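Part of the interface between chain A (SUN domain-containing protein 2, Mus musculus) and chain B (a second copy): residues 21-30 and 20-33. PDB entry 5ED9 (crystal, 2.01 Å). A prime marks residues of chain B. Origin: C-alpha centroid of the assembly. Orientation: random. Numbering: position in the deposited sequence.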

# COMPACT_ATOMS: atom_id res chain seq x y z
N GLU A 21 -1.79 -6.20 28.96
CA GLU A 21 -2.34 -6.69 27.69
C GLU A 21 -2.86 -5.55 26.80
O GLU A 21 -2.73 -5.60 25.57
N LEU A 22 -3.45 -4.53 27.41
CA LEU A 22 -3.88 -3.33 26.69
C LEU A 22 -2.69 -2.61 26.08
O LEU A 22 -2.75 -2.15 24.93
N GLY A 23 -1.60 -2.50 26.85
CA GLY A 23 -0.37 -1.89 26.36
C GLY A 23 0.27 -2.67 25.22
O GLY A 23 0.87 -2.08 24.32
N ARG A 24 0.16 -4.00 25.25
CA ARG A 24 0.65 -4.81 24.14
C ARG A 24 -0.12 -4.50 22.86
O ARG A 24 0.48 -4.26 21.81
N LEU A 25 -1.44 -4.50 22.96
CA LEU A 25 -2.30 -4.17 21.82
C LEU A 25 -2.00 -2.77 21.29
O LEU A 25 -1.91 -2.56 20.09
N GLU A 26 -1.83 -1.81 22.20
CA GLU A 26 -1.54 -0.43 21.80
C GLU A 26 -0.24 -0.34 21.00
O GLU A 26 -0.18 0.37 20.01
N ALA A 27 0.79 -1.07 21.43
CA ALA A 27 2.07 -1.07 20.74
C ALA A 27 1.95 -1.72 19.36
O ALA A 27 2.59 -1.29 18.40
N GLN A 28 1.13 -2.76 19.28
CA GLN A 28 0.86 -3.42 18.01
C GLN A 28 0.14 -2.47 17.04
O GLN A 28 0.44 -2.44 15.85
N LEU A 29 -0.80 -1.70 17.58
CA LEU A 29 -1.53 -0.73 16.78
C LEU A 29 -0.62 0.36 16.23
O LEU A 29 -0.77 0.79 15.09
N ALA A 30 0.34 0.80 17.05
CA ALA A 30 1.31 1.82 16.64
C ALA A 30 2.20 1.30 15.51
O ALA A 30 2.48 2.02 14.55
N LYS B 20 -12.86 2.76 28.99
CA LYS B 20 -12.47 3.92 28.19
C LYS B 20 -11.24 3.62 27.33
O LYS B 20 -11.14 4.05 26.18
N GLU B 21 -10.28 2.89 27.90
CA GLU B 21 -9.05 2.54 27.19
C GLU B 21 -9.31 1.47 26.13
O GLU B 21 -8.72 1.51 25.05
N LEU B 22 -10.19 0.52 26.43
CA LEU B 22 -10.64 -0.41 25.39
C LEU B 22 -11.25 0.37 24.23
O LEU B 22 -10.96 0.10 23.06
N GLY B 23 -12.07 1.36 24.56
CA GLY B 23 -12.71 2.18 23.55
C GLY B 23 -11.73 3.02 22.75
O GLY B 23 -11.92 3.23 21.54
N ARG B 24 -10.69 3.51 23.41
CA ARG B 24 -9.70 4.33 22.73
C ARG B 24 -8.96 3.49 21.69
O ARG B 24 -8.71 3.96 20.57
N LEU B 25 -8.61 2.27 22.05
CA LEU B 25 -7.91 1.37 21.13
C LEU B 25 -8.83 0.84 20.03
O LEU B 25 -8.40 0.66 18.88
N GLU B 26 -10.09 0.59 20.37
CA GLU B 26 -11.07 0.19 19.36
C GLU B 26 -11.24 1.28 18.29
O GLU B 26 -11.48 0.98 17.12
N ALA B 27 -11.12 2.54 18.69
CA ALA B 27 -11.25 3.64 17.75
C ALA B 27 -10.03 3.73 16.84
O ALA B 27 -10.14 4.09 15.67
N GLN B 28 -8.85 3.43 17.39
CA GLN B 28 -7.64 3.36 16.58
C GLN B 28 -7.77 2.26 15.53
O GLN B 28 -7.36 2.44 14.37
N LEU B 29 -8.34 1.13 15.93
CA LEU B 29 -8.56 0.01 15.02
C LEU B 29 -9.49 0.40 13.87
O LEU B 29 -9.25 0.05 12.71
N ALA B 30 -10.55 1.14 14.19
CA ALA B 30 -11.48 1.63 13.18
C ALA B 30 -10.77 2.54 12.18
O ALA B 30 -10.96 2.41 10.98
N SER B 31 -9.96 3.47 12.69
CA SER B 31 -9.20 4.38 11.83
C SER B 31 -8.18 3.65 10.93
O SER B 31 -8.00 4.01 9.76
N LEU B 32 -7.54 2.62 11.47
CA LEU B 32 -6.57 1.84 10.72
C LEU B 32 -7.24 1.04 9.61
O LEU B 32 -6.76 1.00 8.49
N ARG B 33 -8.36 0.40 9.96
CA ARG B 33 -9.15 -0.36 9.01
C ARG B 33 -9.64 0.53 7.86
O ARG B 33 -9.61 0.14 6.69

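Two glutamates face each other across this contact, Glu26 OE1 lying 3.8 Å from Glu21′ OE2, and the two like charges share one arginine and one water. Arg24′ reaches back along its own helix to Glu21′, with NE 2.8 Å from Glu21′ OE1 and NH2 2.8 Å from Glu21′ OE2. The same NH2 then donates to Glu26 OE2 at 2.7 Å, nearly straight at 166°, so the edge of a single guanidinium is shared by carboxylates from both chains. Water 3 completes the arrangement, donating to Glu26 OE1 (2.6 Å) and to Glu21′ OE2 (2.9 Å).

The rotamers place these groups as follows. Glu26 leaves its backbone sideways but extends t, t, bringing its carboxylate nearer the partner. Arg24′ also starts sideways, runs t, t and turns at chi3 (p), while Glu21′ points toward chain A and bends t, p; its CG packs 4.1 Å from Leu22 CD1.

Beside this charged cluster, two parallel helices, crossing at 21° with axes 10.6 Å apart at closest approach, mesh through leucines. Leu25′ (m, t) points toward chain A as a knob among Leu22, Leu25, Glu26 and Leu29. Its CD1 lies 3.9 Å from Leu22 CD2 and 4.1 Å from Leu25 CD2, and its CD2 meets the aliphatic CB of Glu26 at 3.8 Å. The glutamate therefore serves twice, as a wall of the hole and as a salt-bridge partner.

The reciprocal knob is Leu29 (m, t), the residue most covered in this contact, set among Leu25′, Gln28′, Leu29′ and Leu32′. Its CD1 approaches Leu25′ CD2 at 3.9 Å; its CD2 lies 3.6 Å from Leu29′ CD2 and 3.9 Å from Leu32′ CD1. Leu22, also m, t and pointing toward its partner, brings CD2 to 3.6 Å from Leu22′ CD2. Leu22′ and Leu29′ both set out sideways, yet their m, t side chains end nearer chain A. Leu25 differs in being t, p, though it too points toward chain B.

Gln28′ (m, t) sits between the apolar core and the polar flank. Its OE1 lies 3.6 Å from Leu29 CD1 and accepts from water 1 (2.7 Å), which also donates to the backbone Glu26 O at 2.7 Å. Its NE2 donates to water 2 at 2.8 Å; that water accepts from Arg24′ NH1 (3.1 Å) and donates to Glu26 OE2 (2.7 Å). The rule to read here is: interlocking leucines, with a flank where one glutamate gathers salt bridge and waters.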

# COMPACT_ATOMS: atom_id res chain seq x y z
CB GLU A 21 -3.44 -7.72 27.93
CG GLU A 21 -2.96 -8.97 28.67
CD GLU A 21 -4.02 -10.06 28.73
OE1 GLU A 21 -3.67 -11.21 29.09
OE2 GLU A 21 -5.20 -9.78 28.42
CB LEU A 22 -4.64 -2.38 27.63
CG LEU A 22 -6.07 -2.75 27.98
CD1 LEU A 22 -6.58 -1.94 29.19
CD2 LEU A 22 -6.97 -2.55 26.77
CB ARG A 24 0.53 -6.30 24.45
CG ARG A 24 1.74 -6.88 25.14
CD ARG A 24 1.74 -8.39 25.06
NE ARG A 24 0.81 -8.98 26.01
CZ ARG A 24 1.12 -9.28 27.26
NH1 ARG A 24 2.35 -9.05 27.71
NH2 ARG A 24 0.22 -9.81 28.07
CB LEU A 25 -3.78 -4.29 22.20
CG LEU A 25 -4.75 -3.82 21.12
CD1 LEU A 25 -4.53 -4.58 19.81
CD2 LEU A 25 -6.19 -3.98 21.60
CB GLU A 26 -1.50 0.51 23.02
CG GLU A 26 -1.27 1.99 22.65
CD GLU A 26 -1.27 2.91 23.86
OE1 GLU A 26 -1.28 2.41 25.00
OE2 GLU A 26 -1.28 4.15 23.68
CB ALA A 27 3.13 -1.78 21.57
CB GLN A 28 0.04 -4.70 18.23
CG GLN A 28 0.84 -5.82 18.91
CD GLN A 28 0.01 -7.04 19.25
OE1 GLN A 28 -1.19 -6.94 19.51
NE2 GLN A 28 0.64 -8.21 19.25
CB LEU A 29 -2.67 -0.12 17.60
CG LEU A 29 -3.81 -1.07 17.95
CD1 LEU A 29 -4.90 -0.34 18.74
CD2 LEU A 29 -4.38 -1.74 16.70
CB ALA A 30 2.16 2.26 17.82
CB LYS B 20 -12.21 5.13 29.08
CG LYS B 20 -12.75 6.43 28.52
CD LYS B 20 -14.25 6.31 28.29
CE LYS B 20 -14.80 7.51 27.54
NZ LYS B 20 -16.29 7.42 27.38
CB GLU B 21 -7.97 2.11 28.19
CG GLU B 21 -6.60 1.79 27.58
CD GLU B 21 -5.91 2.98 26.92
OE1 GLU B 21 -6.48 4.09 26.87
OE2 GLU B 21 -4.78 2.80 26.44
CB LEU B 22 -11.67 -1.41 25.95
CG LEU B 22 -11.13 -2.61 26.76
CD1 LEU B 22 -12.28 -3.33 27.46
CD2 LEU B 22 -10.32 -3.59 25.89
CB ARG B 24 -8.71 4.93 23.73
CG ARG B 24 -7.76 5.95 23.11
CD ARG B 24 -6.85 6.59 24.16
NE ARG B 24 -5.83 5.66 24.63
CZ ARG B 24 -4.61 5.57 24.12
NH1 ARG B 24 -4.25 6.37 23.11
NH2 ARG B 24 -3.73 4.70 24.60
CB LEU B 25 -7.26 0.21 21.90
CG LEU B 25 -6.23 0.67 22.94
CD1 LEU B 25 -5.68 -0.49 23.74
CD2 LEU B 25 -5.10 1.43 22.25
CB GLU B 26 -12.43 -0.11 20.01
CG GLU B 26 -13.59 -0.24 19.00
CD GLU B 26 -14.92 -0.56 19.67
OE1 GLU B 26 -15.08 -0.24 20.87
OE2 GLU B 26 -15.79 -1.14 19.00
CB ALA B 27 -11.46 4.96 18.50
CB GLN B 28 -6.40 3.12 17.46
CG GLN B 28 -5.89 4.34 18.23
CD GLN B 28 -4.65 4.02 19.07
OE1 GLN B 28 -3.86 3.15 18.72
NE2 GLN B 28 -4.50 4.72 20.19
CB LEU B 29 -9.14 -1.19 15.78
CG LEU B 29 -8.14 -2.13 16.45
CD1 LEU B 29 -8.84 -2.94 17.52
CD2 LEU B 29 -7.45 -3.06 15.43
CB ALA B 30 -12.65 2.36 13.84
CB SER B 31 -8.48 5.44 12.67
OG SER B 31 -7.75 6.35 11.86
CB LEU B 32 -5.81 0.88 11.64
CG LEU B 32 -4.90 1.60 12.63
CD1 LEU B 32 -4.37 0.65 13.67
CD2 LEU B 32 -3.77 2.26 11.87
CB ARG B 33 -10.35 -0.99 9.72
CG ARG B 33 -11.17 -1.96 8.85
CD ARG B 33 -12.04 -2.87 9.73
NE ARG B 33 -12.73 -2.09 10.75
CZ ARG B 33 -12.50 -2.19 12.06
NH1 ARG B 33 -11.62 -3.07 12.53
NH2 ARG B 33 -13.17 -1.41 12.90
O HOH W 1 -1.27 2.77 19.39
O HOH W 2 -1.99 5.13 21.30
O HOH W 3 -2.63 0.90 26.66